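Local coordinates for protein DNA polymerase III beta subunit (PDB 2AVT) that probably encircles DNA as a ring-shaped dimer and slides along it, tethering the replicative polymerase to its template during chromosome replication, at residues V265-T268 against Q269-R272; R272-M275 against E276-F279. All blocks are in the same frame, centred on the assembly; numbering follows the deposited sequence.

How the contacts relate
Contact 1 and contact 2 follow one another along a single piece of chain in the C-terminal domain, with centres about 10 Å apart. Contact 1 (265-268 with 269-272) is the turn from strand 262-267 into the first turn of helix 268-282. Contact 2 (272-275 with 276-279) is the middle of that helix. R272 belongs to both: its backbone N closes the first turn in contact 1, and its guanidinium reaches E276 in contact 2. L271, A274 and M275 all pack on L315, so the two contacts share one buried side. Contact 2 alone approaches the second subunit, through R277.

Contact 1: V265-T268 against Q269-R272; sequences VFNT and QSLR
The L271 backbone N donates to N267 O at 3.2 Å where strand 262-267 turns into helix 268-282. N267 is the N-cap residue. This is the first i to i+4 bond of the helix, and R272 N to T268 O, also at 3.2 Å, continues the ladder. N267 O takes a second bond, from S270 OG at 3.2 Å. S270 OG sits between its own backbone N and carbonyl carbon (chi1 70°), which turns it back toward the cap and to within 3.3 Å of N267 CB. On the buried side, L271 CD2 lies over one face of the F266 ring in a CH-pi contact. L271 CD2 stands 4.0 Å from the centroid of the F266 ring, shifted toward CG and CD1. F266 also packs on I348, and L271 on L315 and L338. T268 OG1 bonds to S343 O. Chemically, two donors grip the N-cap carbonyl of N267, and the apolar F266-L271 pair packs beside these polar bonds. That pair sets F266, near the end of the strand, against the helix it leads into.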
loop_
_atom_site.group_PDB
_atom_site.type_symbol
_atom_site.label_atom_id
_atom_site.label_comp_id
_atom_site.label_asym_id
_atom_site.label_seq_id
_atom_site.Cartn_x
_atom_site.Cartn_y
_atom_site.Cartn_z
ATOM N N VAL A 265 11.854 29.478 -19.092
ATOM C CA VAL A 265 12.622 28.352 -18.584
ATOM C C VAL A 265 12.444 28.315 -17.075
ATOM O O VAL A 265 12.717 29.301 -16.390
ATOM C CB VAL A 265 14.130 28.490 -18.916
ATOM C CG1 VAL A 265 14.890 27.286 -18.388
ATOM C CG2 VAL A 265 14.325 28.613 -20.425
ATOM N N PHE A 266 11.972 27.181 -16.563
ATOM C CA PHE A 266 11.757 27.029 -15.126
ATOM C C PHE A 266 12.573 25.882 -14.568
ATOM O O PHE A 266 13.051 25.016 -15.299
ATOM C CB PHE A 266 10.300 26.681 -14.791
ATOM C CG PHE A 266 9.271 27.607 -15.369
ATOM C CD1 PHE A 266 8.823 27.450 -16.668
ATOM C CD2 PHE A 266 8.671 28.565 -14.572
ATOM C CE1 PHE A 266 7.790 28.224 -17.156
ATOM C CE2 PHE A 266 7.642 29.340 -15.055
ATOM C CZ PHE A 266 7.199 29.166 -16.346
ATOM N N ASN A 267 12.709 25.875 -13.252
ATOM C CA ASN A 267 13.384 24.787 -12.570
ATOM C C ASN A 267 12.294 23.707 -12.623
ATOM O O ASN A 267 11.182 23.917 -12.130
ATOM C CB ASN A 267 13.675 25.179 -11.125
ATOM C CG ASN A 267 14.208 24.029 -10.310
ATOM O OD1 ASN A 267 15.363 24.036 -9.890
ATOM N ND2 ASN A 267 13.369 23.025 -10.084
ATOM N N THR A 268 12.599 22.572 -13.241
ATOM C CA THR A 268 11.628 21.493 -13.386
ATOM C C THR A 268 10.844 21.143 -12.117
ATOM O O THR A 268 9.609 21.105 -12.132
ATOM C CB THR A 268 12.312 20.219 -13.908
ATOM O OG1 THR A 268 12.929 20.498 -15.167
ATOM C CG2 THR A 268 11.301 19.102 -14.087
ATOM N N GLN A 269 11.562 20.908 -11.023
ATOM C CA GLN A 269 10.945 20.527 -9.757
ATOM C C GLN A 269 10.082 21.588 -9.075
ATOM O O GLN A 269 8.971 21.289 -8.637
ATOM C CB GLN A 269 12.017 20.051 -8.777
ATOM C CG GLN A 269 11.451 19.446 -7.495
ATOM C CD GLN A 269 12.525 18.899 -6.572
ATOM O OE1 GLN A 269 13.279 19.652 -5.955
ATOM N NE2 GLN A 269 12.603 17.576 -6.481
ATOM N N SER A 270 10.582 22.817 -8.973
ATOM C CA SER A 270 9.820 23.876 -8.321
ATOM C C SER A 270 8.509 24.148 -9.049
ATOM O O SER A 270 7.493 24.429 -8.415
ATOM C CB SER A 270 10.645 25.167 -8.224
ATOM O OG SER A 270 10.836 25.767 -9.492
ATOM N N LEU A 271 8.529 24.060 -10.375
ATOM C CA LEU A 271 7.319 24.295 -11.161
ATOM C C LEU A 271 6.310 23.171 -10.939
ATOM O O LEU A 271 5.092 23.399 -10.924
ATOM C CB LEU A 271 7.650 24.395 -12.652
ATOM C CG LEU A 271 6.422 24.639 -13.537
ATOM C CD1 LEU A 271 5.695 25.891 -13.050
ATOM C CD2 LEU A 271 6.838 24.793 -14.997
ATOM N N ARG A 272 6.822 21.953 -10.778
ATOM C CA ARG A 272 5.960 20.802 -10.544
ATOM C C ARG A 272 5.273 20.972 -9.195
ATOM O O ARG A 272 4.071 20.738 -9.074
ATOM C CB ARG A 272 6.776 19.502 -10.563
ATOM C CG ARG A 272 5.939 18.231 -10.374
ATOM C CD ARG A 272 6.727 16.972 -10.731
ATOM N NE ARG A 272 7.937 16.827 -9.924
ATOM C CZ ARG A 272 7.942 16.562 -8.623
ATOM N NH1 ARG A 272 6.798 16.404 -7.964
ATOM N NH2 ARG A 272 9.096 16.454 -7.974
#

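Contact 2: R272-M275 against E276-F279; sequences RHAM and ERAF
E276 uses both carboxylate oxygens on residues one turn back. OE2 forms a salt bridge with R272 NH1 at 2.9 Å, and OE1 accepts from H273 ND1 at 3.2 Å. The two bonds differ in shape. The oxygen OE2 lies at the edge of the R272 guanidinium, in its plane, but the N-H points poorly at it and the hydrogen bond is weak. The guanidinium of R272 and the carboxylate of E276 are turned 75° against each other. The histidine bond is straighter, at 161°. Here OE1 lies close to the imidazole plane, while ND1 comes from above the carboxylate plane. H273 and E276 run side by side and point the same way. Two partners on separate oxygens should limit rotation of the carboxylate, and the arginine probably favours its charged form.

The torsions explain the reach. The R272 chain bends at chi3 (59°), bringing NH1 round to the glutamate. E276 stays extended beyond CG, and its CG passes 3.0 Å from R272 O. Beneath the side chains run the backbone bonds E276 N to R272 O at 2.9 Å, A278 N to A274 O and F279 N to M275 O. R277 runs back toward H273 with its chain extended from CG to NE, and lays its guanidinium beside H273 and A274. Its NH1 has a long, weak ion pair with E313.

M275 packs on L334 and I335 of helix 331-339 and on A301 of strand 298-305, and A278 meets V303 of the same strand. F279 touches T332 and I335 of helix 331-339. R277 packs on P90 of the second subunit, the one residue of this contact within reach of it.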
loop_
_atom_site.group_PDB
_atom_site.type_symbol
_atom_site.label_atom_id
_atom_site.label_comp_id
_atom_site.label_asym_id
_atom_site.label_seq_id
_atom_site.Cartn_x
_atom_site.Cartn_y
_atom_site.Cartn_z
ATOM N N ARG A 272 6.822 21.953 -10.778
ATOM C CA ARG A 272 5.960 20.802 -10.544
ATOM C C ARG A 272 5.273 20.972 -9.195
ATOM O O ARG A 272 4.071 20.738 -9.074
ATOM C CB ARG A 272 6.776 19.502 -10.563
ATOM C CG ARG A 272 5.939 18.231 -10.374
ATOM C CD ARG A 272 6.727 16.972 -10.731
ATOM N NE ARG A 272 7.937 16.827 -9.924
ATOM C CZ ARG A 272 7.942 16.562 -8.623
ATOM N NH1 ARG A 272 6.798 16.404 -7.964
ATOM N NH2 ARG A 272 9.096 16.454 -7.974
ATOM N N HIS A 273 6.036 21.396 -8.189
ATOM C CA HIS A 273 5.490 21.602 -6.853
ATOM C C HIS A 273 4.403 22.673 -6.866
ATOM O O HIS A 273 3.378 22.541 -6.192
ATOM C CB HIS A 273 6.592 22.011 -5.864
ATOM C CG HIS A 273 7.557 20.913 -5.537
ATOM N ND1 HIS A 273 7.241 19.578 -5.675
ATOM C CD2 HIS A 273 8.818 20.953 -5.045
ATOM C CE1 HIS A 273 8.268 18.842 -5.283
ATOM N NE2 HIS A 273 9.238 19.651 -4.897
ATOM N N ALA A 274 4.630 23.734 -7.635
ATOM C CA ALA A 274 3.667 24.823 -7.736
ATOM C C ALA A 274 2.372 24.309 -8.346
ATOM O O ALA A 274 1.285 24.578 -7.837
ATOM C CB ALA A 274 4.235 25.945 -8.592
ATOM N N MET A 275 2.499 23.562 -9.436
ATOM C CA MET A 275 1.346 23.010 -10.127
ATOM C C MET A 275 0.599 21.976 -9.288
ATOM O O MET A 275 -0.609 21.795 -9.454
ATOM C CB MET A 275 1.780 22.379 -11.448
ATOM C CG MET A 275 2.360 23.370 -12.437
ATOM S SD MET A 275 1.210 24.706 -12.800
ATOM C CE MET A 275 1.830 25.982 -11.712
ATOM N N GLU A 276 1.309 21.288 -8.400
ATOM C CA GLU A 276 0.658 20.295 -7.553
ATOM C C GLU A 276 -0.307 21.005 -6.597
ATOM O O GLU A 276 -1.389 20.495 -6.309
ATOM C CB GLU A 276 1.707 19.469 -6.790
ATOM C CG GLU A 276 2.546 18.583 -7.718
ATOM C CD GLU A 276 3.669 17.839 -7.012
ATOM O OE1 GLU A 276 4.254 18.396 -6.063
ATOM O OE2 GLU A 276 3.984 16.703 -7.427
ATOM N N ARG A 277 0.074 22.191 -6.128
ATOM C CA ARG A 277 -0.784 22.964 -5.238
ATOM C C ARG A 277 -1.982 23.471 -6.027
ATOM O O ARG A 277 -3.102 23.526 -5.517
ATOM C CB ARG A 277 -0.047 24.169 -4.670
ATOM C CG ARG A 277 1.147 23.850 -3.825
ATOM C CD ARG A 277 1.714 25.130 -3.254
ATOM N NE ARG A 277 3.066 24.926 -2.757
ATOM C CZ ARG A 277 4.134 24.804 -3.535
ATOM N NH1 ARG A 277 4.011 24.881 -4.850
ATOM N NH2 ARG A 277 5.320 24.573 -2.997
ATOM N N ALA A 278 -1.732 23.857 -7.272
ATOM C CA ALA A 278 -2.786 24.361 -8.135
ATOM C C ALA A 278 -3.829 23.275 -8.340
ATOM O O ALA A 278 -5.025 23.555 -8.415
ATOM C CB ALA A 278 -2.204 24.790 -9.478
ATOM N N PHE A 279 -3.368 22.031 -8.423
ATOM C CA PHE A 279 -4.259 20.898 -8.624
ATOM C C PHE A 279 -5.146 20.653 -7.405
ATOM O O PHE A 279 -6.315 20.303 -7.545
ATOM C CB PHE A 279 -3.453 19.634 -8.932
ATOM C CG PHE A 279 -4.303 18.423 -9.193
ATOM C CD1 PHE A 279 -5.219 18.417 -10.233
ATOM C CD2 PHE A 279 -4.195 17.299 -8.394
ATOM C CE1 PHE A 279 -6.014 17.310 -10.471
ATOM C CE2 PHE A 279 -4.983 16.187 -8.624
ATOM C CZ PHE A 279 -5.895 16.190 -9.665
#